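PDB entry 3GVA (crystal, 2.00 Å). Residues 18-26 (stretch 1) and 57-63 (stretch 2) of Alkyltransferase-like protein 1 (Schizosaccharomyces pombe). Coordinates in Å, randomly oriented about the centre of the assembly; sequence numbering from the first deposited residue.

Stretch 1 (18-26) PYGKVSTYG
Stretch 2 (57-63) HRVINSR

What pins the two backbones together? Ser23 sits at the centre, using both its amide and its carbonyl. Ser23 N donates to Arg58 O at 2.8 Å, and Ile60 N donates to Ser23 O at 2.9 Å with a nearly straight N-H...O angle of 166°. These bonds bracket Val59 in a single beta bridge, with the CA atoms of Ser23 and Val59 4.9 Å apart and those of Val22 and Arg58 at 4.5 Å. The local backbone is extended: phi/psi is -140/169 at Val22, -149/-177 at Ser23 and -134/167 at Thr24, facing -105/121 at Val59 and -130/167 at Ile60. Val59 CA also approaches Ser23 O at 3.3 Å in a CA-H...O contact.

How is the next pair of backbone groups satisfied? Beyond the bridge, water takes over. Water 2 accepts from Tyr25 N at 2.9 Å and donates to Ile60 O at 2.7 Å, linking the stretches where no direct bond forms. Thr24 CA adds a CA-H...O contact to Ile60 O at 3.5 Å. Water 1 lies 2.8 Å from Thr24 OG1 and 3.0 Å from Ser62 OG, joining two hydroxyls. Thr24, chi1 p, suits this site doubly: its side chain caps the following helix, while its methyl CG2 packs 3.1 Å from Ile60 O.

Why does Arg58 lie along the start of stretch 1? Its m, t, t side chain (chi4 153°) extends beside a type II turn from Pro18 to Lys21, closed by Lys21 N donating to Pro18 O at 2.9 Å. Arg58 CG is 3.4 Å from Lys21 O and Arg58 CD 3.6 Å from Pro18 O; Pro18 O and Tyr19 CA lie over one face of the guanidinium. This is packing: its NE, NH1 and NH2 find hydrogen bonds outside these stretches. Gly20, at 79/2, takes a conformation in which a CB would be jammed against the preceding carbonyl O. With 112 Å² covered, Arg58 contributes the largest share of the 500 Å² buried in total.

Which apolar groups fill the remaining space? Val22 (chi1 m) brings CG2 to 3.8 Å from CD1 of Ile60 (chi1 p, chi2 t), an apolar contact between buried branched chains. Val59, chi1 t, points its CA-to-CB bond away from stretch 1, yet its CG1 meets Tyr25 CE1 at 3.6 Å. The Tyr25 ring reaches it with chi1 m and chi2 -24°, its end coming nearer than its sideways CA-to-CB bond suggests.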

ATOM      1  N   PRO A  18      -9.471  -4.739   3.191  1.00 24.71           N
ATOM      2  CA  PRO A  18      -9.556  -5.850   4.138  1.00 25.43           C
ATOM      3  C   PRO A  18      -8.279  -6.636   4.404  1.00 27.18           C
ATOM      4  O   PRO A  18      -7.319  -6.611   3.628  1.00 25.19           O
ATOM      5  CB  PRO A  18     -10.672  -6.716   3.551  1.00 23.21           C
ATOM      6  CG  PRO A  18     -10.571  -6.454   2.094  1.00 24.01           C
ATOM      7  CD  PRO A  18     -10.335  -4.971   2.021  1.00 20.98           C
ATOM      8  N   TYR A  19      -8.283  -7.307   5.547  1.00 23.09           N
ATOM      9  CA  TYR A  19      -7.185  -8.149   5.989  1.00 24.56           C
ATOM     10  C   TYR A  19      -6.828  -9.098   4.842  1.00 24.31           C
ATOM     11  O   TYR A  19      -7.714  -9.675   4.215  1.00 23.63           O
ATOM     12  CB  TYR A  19      -7.658  -8.951   7.204  1.00 28.78           C
ATOM     13  CG  TYR A  19      -6.635  -9.860   7.832  1.00 30.41           C
ATOM     14  CD1 TYR A  19      -5.812  -9.406   8.861  1.00 31.62           C
ATOM     15  CD2 TYR A  19      -6.522 -11.191   7.434  1.00 30.05           C
ATOM     16  CE1 TYR A  19      -4.905 -10.260   9.486  1.00 34.33           C
ATOM     17  CE2 TYR A  19      -5.615 -12.054   8.051  1.00 32.04           C
ATOM     18  CZ  TYR A  19      -4.812 -11.582   9.077  1.00 31.95           C
ATOM     19  OH  TYR A  19      -3.925 -12.429   9.700  1.00 30.88           O
ATOM     20  N   GLY A  20      -5.537  -9.241   4.551  1.00 23.59           N
ATOM     21  CA  GLY A  20      -5.132 -10.146   3.488  1.00 19.22           C
ATOM     22  C   GLY A  20      -5.273  -9.627   2.071  1.00 19.23           C
ATOM     23  O   GLY A  20      -4.983 -10.347   1.125  1.00 18.34           O
ATOM     24  N   LYS A  21      -5.721  -8.387   1.913  1.00 21.60           N
ATOM     25  CA  LYS A  21      -5.879  -7.786   0.589  1.00 21.14           C
ATOM     26  C   LYS A  21      -4.982  -6.558   0.459  1.00 20.01           C
ATOM     27  O   LYS A  21      -4.441  -6.078   1.448  1.00 16.51           O
ATOM     28  CB  LYS A  21      -7.337  -7.381   0.363  1.00 24.30           C
ATOM     29  CG  LYS A  21      -8.311  -8.553   0.318  1.00 31.82           C
ATOM     30  CD  LYS A  21      -8.071  -9.415  -0.903  1.00 35.24           C
ATOM     31  CE  LYS A  21      -9.020 -10.600  -0.946  1.00 39.04           C
ATOM     32  NZ  LYS A  21      -8.739 -11.460  -2.133  1.00 41.20           N
ATOM     33  N   VAL A  22      -4.818  -6.051  -0.758  1.00 16.04           N
ATOM     34  CA  VAL A  22      -3.980  -4.874  -0.963  1.00 15.42           C
ATOM     35  C   VAL A  22      -4.599  -3.925  -1.975  1.00 19.14           C
ATOM     36  O   VAL A  22      -5.575  -4.264  -2.645  1.00 20.72           O
ATOM     37  CB  VAL A  22      -2.546  -5.257  -1.462  1.00 18.05           C
ATOM     38  CG1 VAL A  22      -1.892  -6.236  -0.487  1.00 18.98           C
ATOM     39  CG2 VAL A  22      -2.603  -5.859  -2.868  1.00 17.54           C
ATOM     40  N   SER A  23      -4.037  -2.729  -2.079  1.00 17.41           N
ATOM     41  CA  SER A  23      -4.523  -1.758  -3.045  1.00 18.61           C
ATOM     42  C   SER A  23      -3.345  -0.895  -3.482  1.00 18.52           C
ATOM     43  O   SER A  23      -2.204  -1.141  -3.070  1.00 17.60           O
ATOM     44  CB  SER A  23      -5.636  -0.894  -2.443  1.00 23.52           C
ATOM     45  OG  SER A  23      -6.304  -0.171  -3.465  1.00 27.13           O
ATOM     46  N   THR A  24      -3.613   0.101  -4.321  1.00 19.83           N
ATOM     47  CA  THR A  24      -2.556   0.982  -4.818  1.00 18.18           C
ATOM     48  C   THR A  24      -2.979   2.449  -4.743  1.00 21.03           C
ATOM     49  O   THR A  24      -4.162   2.759  -4.549  1.00 21.55           O
ATOM     50  CB  THR A  24      -2.212   0.658  -6.286  1.00 18.19           C
ATOM     51  OG1 THR A  24      -3.374   0.876  -7.096  1.00 21.63           O
ATOM     52  CG2 THR A  24      -1.778  -0.788  -6.434  1.00 17.49           C
ATOM     53  N   TYR A  25      -2.015   3.350  -4.908  1.00 16.19           N
ATOM     54  CA  TYR A  25      -2.303   4.776  -4.868  1.00 18.95           C
ATOM     55  C   TYR A  25      -3.387   5.125  -5.885  1.00 20.00           C
ATOM     56  O   TYR A  25      -4.326   5.866  -5.583  1.00 18.35           O
ATOM     57  CB  TYR A  25      -1.049   5.602  -5.184  1.00 21.34           C
ATOM     58  CG  TYR A  25       0.093   5.445  -4.203  1.00 22.59           C
ATOM     59  CD1 TYR A  25      -0.135   5.026  -2.894  1.00 23.39           C
ATOM     60  CD2 TYR A  25       1.399   5.751  -4.576  1.00 22.13           C
ATOM     61  CE1 TYR A  25       0.911   4.913  -1.979  1.00 24.53           C
ATOM     62  CE2 TYR A  25       2.454   5.647  -3.670  1.00 25.62           C
ATOM     63  CZ  TYR A  25       2.201   5.227  -2.374  1.00 27.52           C
ATOM     64  OH  TYR A  25       3.236   5.123  -1.472  1.00 29.39           O
ATOM     65  N   GLY A  26      -3.250   4.580  -7.091  1.00 20.45           N
ATOM     66  CA  GLY A  26      -4.210   4.847  -8.149  1.00 22.77           C
ATOM     67  C   GLY A  26      -5.604   4.348  -7.838  1.00 24.45           C
ATOM     68  O   GLY A  26      -6.590   5.055  -8.053  1.00 23.84           O
ATOM     69  N   HIS A  57       0.564  -0.990   5.193  1.00 16.94           N
ATOM     70  CA  HIS A  57       1.263  -2.108   4.580  1.00 18.84           C
ATOM     71  C   HIS A  57       0.440  -2.757   3.470  1.00 17.83           C
ATOM     72  O   HIS A  57       0.982  -3.492   2.645  1.00 13.99           O
ATOM     73  CB  HIS A  57       1.640  -3.150   5.642  1.00 19.41           C
ATOM     74  CG  HIS A  57       0.462  -3.763   6.330  1.00 18.60           C
ATOM     75  ND1 HIS A  57      -0.327  -3.066   7.218  1.00 17.70           N
ATOM     76  CD2 HIS A  57      -0.094  -4.992   6.217  1.00 20.54           C
ATOM     77  CE1 HIS A  57      -1.321  -3.837   7.621  1.00 18.77           C
ATOM     78  NE2 HIS A  57      -1.206  -5.011   7.027  1.00 15.09           N
ATOM     79  N   ARG A  58      -0.863  -2.475   3.441  1.00 16.12           N
ATOM     80  CA  ARG A  58      -1.734  -3.042   2.414  1.00 15.09           C
ATOM     81  C   ARG A  58      -1.742  -2.229   1.121  1.00 18.64           C
ATOM     82  O   ARG A  58      -2.425  -2.578   0.164  1.00 19.88           O
ATOM     83  CB  ARG A  58      -3.160  -3.194   2.952  1.00 17.80           C
ATOM     84  CG  ARG A  58      -3.251  -4.244   4.054  1.00 20.09           C
ATOM     85  CD  ARG A  58      -4.637  -4.359   4.643  1.00 17.73           C
ATOM     86  NE  ARG A  58      -4.594  -5.149   5.871  1.00 22.66           N
ATOM     87  CZ  ARG A  58      -5.457  -5.022   6.876  1.00 23.70           C
ATOM     88  NH1 ARG A  58      -6.445  -4.142   6.800  1.00 19.69           N
ATOM     89  NH2 ARG A  58      -5.298  -5.743   7.978  1.00 21.47           N
ATOM     90  N   VAL A  59      -0.983  -1.143   1.092  1.00 19.73           N
ATOM     91  CA  VAL A  59      -0.894  -0.321  -0.113  1.00 21.96           C
ATOM     92  C   VAL A  59       0.473  -0.604  -0.757  1.00 23.06           C
ATOM     93  O   VAL A  59       1.514  -0.428  -0.123  1.00 19.60           O
ATOM     94  CB  VAL A  59      -1.027   1.189   0.228  1.00 17.59           C
ATOM     95  CG1 VAL A  59      -1.040   2.019  -1.049  1.00 19.71           C
ATOM     96  CG2 VAL A  59      -2.316   1.435   1.006  1.00 17.87           C
ATOM     97  N   ILE A  60       0.467  -1.073  -2.003  1.00 20.25           N
ATOM     98  CA  ILE A  60       1.711  -1.396  -2.697  1.00 25.88           C
ATOM     99  C   ILE A  60       1.712  -0.747  -4.070  1.00 24.44           C
ATOM    100  O   ILE A  60       0.675  -0.287  -4.530  1.00 25.47           O
ATOM    101  CB  ILE A  60       1.868  -2.926  -2.892  1.00 28.25           C
ATOM    102  CG1 ILE A  60       0.750  -3.462  -3.794  1.00 26.33           C
ATOM    103  CG2 ILE A  60       1.817  -3.628  -1.546  1.00 35.50           C
ATOM    104  CD1 ILE A  60       0.871  -4.945  -4.105  1.00 34.51           C
ATOM    105  N   ASN A  61       2.862  -0.707  -4.738  1.00 26.64           N
ATOM    106  CA  ASN A  61       2.867  -0.099  -6.058  1.00 27.62           C
ATOM    107  C   ASN A  61       2.197  -1.027  -7.064  1.00 25.62           C
ATOM    108  O   ASN A  61       2.074  -2.237  -6.837  1.00 19.59           O
ATOM    109  CB  ASN A  61       4.290   0.294  -6.493  1.00 42.08           C
ATOM    110  CG  ASN A  61       5.264  -0.849  -6.432  1.00 44.71           C
ATOM    111  OD1 ASN A  61       5.170  -1.801  -7.203  1.00 48.56           O
ATOM    112  ND2 ASN A  61       6.223  -0.759  -5.511  1.00 46.86           N
ATOM    113  N   SER A  62       1.740  -0.439  -8.164  1.00 29.38           N
ATOM    114  CA  SER A  62       1.034  -1.156  -9.218  1.00 29.21           C
ATOM    115  C   SER A  62       1.744  -2.384  -9.780  1.00 29.88           C
ATOM    116  O   SER A  62       1.086  -3.320 -10.245  1.00 28.74           O
ATOM    117  CB  SER A  62       0.719  -0.192 -10.364  1.00 33.04           C
ATOM    118  OG  SER A  62       0.113   0.985  -9.864  1.00 42.56           O
ATOM    119  N   ARG A  63       3.074  -2.386  -9.738  1.00 22.68           N
ATOM    120  CA  ARG A  63       3.842  -3.508 -10.265  1.00 27.46           C
ATOM    121  C   ARG A  63       3.843  -4.731  -9.350  1.00 28.75           C
ATOM    122  O   ARG A  63       4.338  -5.793  -9.732  1.00 30.57           O
ATOM    123  CB  ARG A  63       5.282  -3.071 -10.536  1.00 30.59           C
ATOM    124  CG  ARG A  63       5.396  -1.853 -11.440  1.00 30.38           C
ATOM    125  CD  ARG A  63       6.840  -1.596 -11.824  1.00 35.19           C
ATOM    126  NE  ARG A  63       7.319  -2.630 -12.732  1.00 36.29           N
ATOM    127  CZ  ARG A  63       8.589  -2.789 -13.086  1.00 36.41           C
ATOM    128  NH1 ARG A  63       9.520  -1.979 -12.608  1.00 41.70           N
ATOM    129  NH2 ARG A  63       8.924  -3.754 -13.925  1.00 34.63           N
TER
HETATM  130  O   HOH W   1      -2.836   1.049  -9.818  1.00 26.10           O
HETATM  131  O   HOH W   2       0.669   2.294  -5.293  1.00 20.15           O